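Local coordinates for acetyl-CoA hydrolase/transferase family protein (Porphyromonas gingivalis, PDB 2NVV) that probably hydrolyses acetyl-CoA or transfers coenzyme A between acetate and another acyl group, and binds zinc ions, at residues E355-G369 with S404-E416. Residues are numbered along the deposited sequence; the frame is centred on the assembly and turned at random.
With ZN (zinc ion), chain H; ZN (zinc ion), chain G.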
# COMPACT_ATOMS: atom_id res chain seq x y z
N GLU A 355 4.26 -17.61 3.03
CA GLU A 355 4.77 -18.13 1.78
C GLU A 355 5.03 -16.96 0.83
O GLU A 355 4.54 -15.85 1.04
CB GLU A 355 3.75 -19.10 1.17
CG GLU A 355 2.59 -18.45 0.44
CD GLU A 355 1.63 -19.49 -0.11
OE1 GLU A 355 2.03 -20.67 -0.23
OE2 GLU A 355 0.48 -19.13 -0.43
N ALA A 356 5.84 -17.21 -0.19
CA ALA A 356 6.17 -16.19 -1.18
C ALA A 356 6.26 -16.88 -2.53
O ALA A 356 6.49 -18.08 -2.59
CB ALA A 356 7.52 -15.55 -0.84
N ASP A 357 6.06 -16.14 -3.62
CA ASP A 357 6.19 -16.76 -4.93
C ASP A 357 7.38 -16.16 -5.66
O ASP A 357 7.93 -15.13 -5.25
CB ASP A 357 4.91 -16.64 -5.77
CG ASP A 357 4.51 -15.21 -6.08
OD1 ASP A 357 5.40 -14.39 -6.36
OD2 ASP A 357 3.30 -14.93 -6.06
N ILE A 358 7.79 -16.82 -6.73
CA ILE A 358 8.95 -16.41 -7.51
C ILE A 358 8.90 -15.02 -8.14
O ILE A 358 9.88 -14.57 -8.73
CB ILE A 358 9.25 -17.47 -8.61
CG1 ILE A 358 7.98 -17.79 -9.40
CG2 ILE A 358 9.79 -18.75 -7.95
CD1 ILE A 358 8.17 -18.83 -10.51
N PHE A 359 7.77 -14.32 -8.01
CA PHE A 359 7.69 -13.00 -8.58
C PHE A 359 7.69 -11.89 -7.54
O PHE A 359 7.48 -10.71 -7.86
CB PHE A 359 6.46 -12.91 -9.49
CG PHE A 359 6.51 -13.87 -10.63
CD1 PHE A 359 5.69 -14.99 -10.65
CD2 PHE A 359 7.44 -13.70 -11.65
CE1 PHE A 359 5.80 -15.95 -11.67
CE2 PHE A 359 7.57 -14.64 -12.68
CZ PHE A 359 6.74 -15.77 -12.68
N GLY A 360 7.95 -12.27 -6.29
CA GLY A 360 8.02 -11.30 -5.21
C GLY A 360 6.75 -10.97 -4.46
O GLY A 360 6.72 -10.00 -3.71
N ASN A 361 5.71 -11.77 -4.65
CA ASN A 361 4.45 -11.53 -3.97
C ASN A 361 4.46 -12.31 -2.67
O ASN A 361 4.98 -13.43 -2.62
CB ASN A 361 3.30 -11.98 -4.87
CG ASN A 361 3.29 -11.25 -6.19
OD1 ASN A 361 2.87 -10.10 -6.27
ND2 ASN A 361 3.78 -11.91 -7.23
N ILE A 362 3.90 -11.72 -1.62
CA ILE A 362 3.88 -12.36 -0.31
C ILE A 362 2.49 -12.60 0.27
O ILE A 362 1.59 -11.78 0.15
CB ILE A 362 4.72 -11.52 0.72
CG1 ILE A 362 6.21 -11.88 0.63
CG2 ILE A 362 4.27 -11.79 2.16
CD1 ILE A 362 6.87 -11.51 -0.64
N ASN A 363 2.34 -13.77 0.90
CA ASN A 363 1.12 -14.18 1.57
C ASN A 363 1.51 -14.21 3.04
O ASN A 363 2.46 -14.90 3.42
CB ASN A 363 0.71 -15.59 1.12
CG ASN A 363 -0.44 -16.17 1.93
OD1 ASN A 363 -0.91 -15.57 2.89
ND2 ASN A 363 -0.88 -17.35 1.56
N SER A 364 0.82 -13.44 3.86
CA SER A 364 1.15 -13.45 5.28
C SER A 364 -0.06 -13.72 6.15
O SER A 364 -0.03 -13.46 7.36
CB SER A 364 1.83 -12.14 5.70
OG SER A 364 1.32 -11.01 5.03
N THR A 365 -1.11 -14.29 5.57
CA THR A 365 -2.32 -14.55 6.32
C THR A 365 -3.10 -15.84 6.07
O THR A 365 -3.62 -16.43 7.02
CB THR A 365 -3.31 -13.37 6.14
OG1 THR A 365 -3.50 -13.12 4.74
CG2 THR A 365 -2.79 -12.11 6.79
N HIS A 366 -3.20 -16.29 4.83
CA HIS A 366 -3.99 -17.50 4.54
C HIS A 366 -3.23 -18.76 4.22
O HIS A 366 -2.44 -18.79 3.28
CB HIS A 366 -4.96 -17.23 3.39
CG HIS A 366 -6.09 -16.31 3.75
ND1 HIS A 366 -5.88 -15.01 4.18
CD2 HIS A 366 -7.43 -16.50 3.75
CE1 HIS A 366 -7.05 -14.44 4.42
NE2 HIS A 366 -8.01 -15.32 4.17
N VAL A 367 -3.47 -19.82 4.99
CA VAL A 367 -2.83 -21.10 4.74
C VAL A 367 -3.58 -21.73 3.56
O VAL A 367 -4.81 -21.83 3.58
CB VAL A 367 -2.91 -22.03 5.98
CG1 VAL A 367 -2.33 -23.42 5.64
CG2 VAL A 367 -2.15 -21.42 7.15
N SER A 368 -2.85 -22.12 2.53
CA SER A 368 -3.47 -22.71 1.34
C SER A 368 -4.49 -21.76 0.72
O SER A 368 -5.36 -22.18 -0.03
CB SER A 368 -4.13 -24.04 1.69
OG SER A 368 -3.15 -25.02 1.95
N GLY A 369 -4.37 -20.48 1.06
CA GLY A 369 -5.26 -19.47 0.51
C GLY A 369 -6.67 -19.39 1.06
O GLY A 369 -7.47 -18.57 0.61
N SER A 404 8.22 -22.98 1.17
CA SER A 404 7.74 -21.65 1.51
C SER A 404 7.63 -20.80 0.25
O SER A 404 7.00 -19.75 0.25
CB SER A 404 8.68 -20.97 2.48
OG SER A 404 8.77 -21.68 3.69
N PHE A 405 8.25 -21.28 -0.83
CA PHE A 405 8.25 -20.59 -2.12
C PHE A 405 7.43 -21.38 -3.12
O PHE A 405 7.65 -22.58 -3.31
CB PHE A 405 9.68 -20.40 -2.61
CG PHE A 405 10.48 -19.47 -1.76
CD1 PHE A 405 10.43 -18.09 -1.97
CD2 PHE A 405 11.23 -19.96 -0.70
CE1 PHE A 405 11.12 -17.22 -1.13
CE2 PHE A 405 11.91 -19.09 0.15
CZ PHE A 405 11.85 -17.72 -0.07
N VAL A 406 6.49 -20.71 -3.77
CA VAL A 406 5.59 -21.35 -4.71
C VAL A 406 5.46 -20.56 -6.01
O VAL A 406 5.84 -19.40 -6.09
CB VAL A 406 4.20 -21.48 -4.07
CG1 VAL A 406 4.27 -22.36 -2.83
CG2 VAL A 406 3.68 -20.09 -3.70
N PRO A 407 4.91 -21.19 -7.07
CA PRO A 407 4.73 -20.50 -8.35
C PRO A 407 3.91 -19.23 -8.18
O PRO A 407 4.28 -18.17 -8.69
CB PRO A 407 4.01 -21.55 -9.20
CG PRO A 407 4.55 -22.85 -8.66
CD PRO A 407 4.54 -22.61 -7.17
N MSE A 408 2.80 -19.34 -7.46
CA MSE A 408 1.92 -18.21 -7.17
C MSE A 408 1.40 -18.37 -5.75
O MSE A 408 1.05 -19.48 -5.35
CB MSE A 408 0.73 -18.17 -8.13
CG MSE A 408 -0.10 -16.91 -8.00
SE MSE A 408 -1.82 -16.97 -8.92
CE MSE A 408 -1.29 -16.42 -10.71
N VAL A 409 1.36 -17.28 -4.98
CA VAL A 409 0.86 -17.35 -3.61
C VAL A 409 -0.66 -17.56 -3.62
O VAL A 409 -1.38 -16.90 -4.38
CB VAL A 409 1.21 -16.07 -2.77
CG1 VAL A 409 2.70 -16.01 -2.48
CG2 VAL A 409 0.78 -14.83 -3.51
N ALA A 410 -1.14 -18.48 -2.78
CA ALA A 410 -2.56 -18.80 -2.68
C ALA A 410 -3.38 -17.63 -2.15
O ALA A 410 -4.61 -17.67 -2.17
CB ALA A 410 -2.75 -20.02 -1.81
N HIS A 411 -2.69 -16.60 -1.66
CA HIS A 411 -3.34 -15.41 -1.13
C HIS A 411 -2.35 -14.27 -1.17
O HIS A 411 -1.26 -14.37 -0.61
CB HIS A 411 -3.78 -15.63 0.32
CG HIS A 411 -4.56 -14.49 0.89
ND1 HIS A 411 -5.87 -14.24 0.54
CD2 HIS A 411 -4.21 -13.51 1.75
CE1 HIS A 411 -6.29 -13.16 1.16
NE2 HIS A 411 -5.30 -12.69 1.90
N HIS A 412 -2.71 -13.18 -1.84
CA HIS A 412 -1.83 -12.03 -1.96
C HIS A 412 -2.07 -10.95 -0.90
O HIS A 412 -3.14 -10.36 -0.84
CB HIS A 412 -1.96 -11.40 -3.34
CG HIS A 412 -1.52 -12.28 -4.47
ND1 HIS A 412 -0.50 -11.94 -5.34
CD2 HIS A 412 -1.97 -13.49 -4.88
CE1 HIS A 412 -0.34 -12.90 -6.23
NE2 HIS A 412 -1.22 -13.85 -5.98
N ASP A 413 -1.06 -10.70 -0.08
CA ASP A 413 -1.12 -9.66 0.93
C ASP A 413 -0.19 -8.50 0.55
O ASP A 413 -0.50 -7.34 0.83
CB ASP A 413 -0.74 -10.22 2.30
CG ASP A 413 -1.86 -11.01 2.92
OD1 ASP A 413 -2.99 -10.50 2.93
OD2 ASP A 413 -1.61 -12.14 3.41
N HIS A 414 0.93 -8.82 -0.10
CA HIS A 414 1.87 -7.80 -0.55
C HIS A 414 2.26 -8.10 -1.99
O HIS A 414 2.51 -9.25 -2.33
CB HIS A 414 3.10 -7.78 0.36
CG HIS A 414 2.74 -7.69 1.81
ND1 HIS A 414 2.50 -8.80 2.59
CD2 HIS A 414 2.49 -6.62 2.60
CE1 HIS A 414 2.11 -8.42 3.79
NE2 HIS A 414 2.10 -7.10 3.83
N SER A 415 2.29 -7.08 -2.84
CA SER A 415 2.60 -7.27 -4.25
C SER A 415 4.04 -6.99 -4.67
O SER A 415 4.83 -6.38 -3.93
CB SER A 415 1.68 -6.40 -5.11
OG SER A 415 2.18 -5.09 -5.20
N GLU A 416 4.36 -7.44 -5.88
CA GLU A 416 5.67 -7.28 -6.49
C GLU A 416 6.15 -5.83 -6.45
O GLU A 416 7.35 -5.57 -6.46
CB GLU A 416 5.61 -7.75 -7.95
CG GLU A 416 4.51 -7.09 -8.78
CD GLU A 416 4.62 -7.41 -10.26
OE1 GLU A 416 3.67 -7.12 -11.02
OE2 GLU A 416 5.66 -7.95 -10.67
ZN ZN H . -5.47 -10.52 2.72
ZN ZN G . 1.59 -5.71 -10.63
O HOH W 1 -5.65 -11.66 4.81
O HOH W 2 -7.00 -16.07 -0.96
O HOH W 3 1.14 -6.74 -8.51
O HOH W 4 -5.03 -9.34 0.94
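His411 and His366 stack face to face, ring centroids 3.8 Å apart and planes 27° apart. His366 ND1 sits over the centre of the His411 ring. CG of His411 is anti to the backbone N (chi1 -175°), which places its ring against His366; His411 NE2 binds zinc at 2.3 Å. Asp413 OD1 binds the same ion. Its other oxygen, OD2, takes Ser364 N on the anti lone pair and the Thr365 hydroxyl on the syn one, which fixes the carboxylate's rotation. Thr365 OG1 in turn accepts from His366 ND1 in the ring plane. Glu416 OE1 and His417 NE2 of the second subunit and two waters complete the site, so the zinc bridges the dimer. Glu416 OE1 and His417 of this chain bind the second zinc with His411 of the second subunit. Strand 355-357 pairs in parallel with strand 405-406, and Asp413 and His414 form a classic beta bulge opposite Ile362, whose O accepts from both backbone N atoms. Glu355 reaches along an extended chain to Ala410 N, which meets OE2 at 2.9 Å; Asn363 ND2 approaches OE2 from the opposite face. Asp357 OD2 takes Val409 N on its anti lone pair at 3.2 Å.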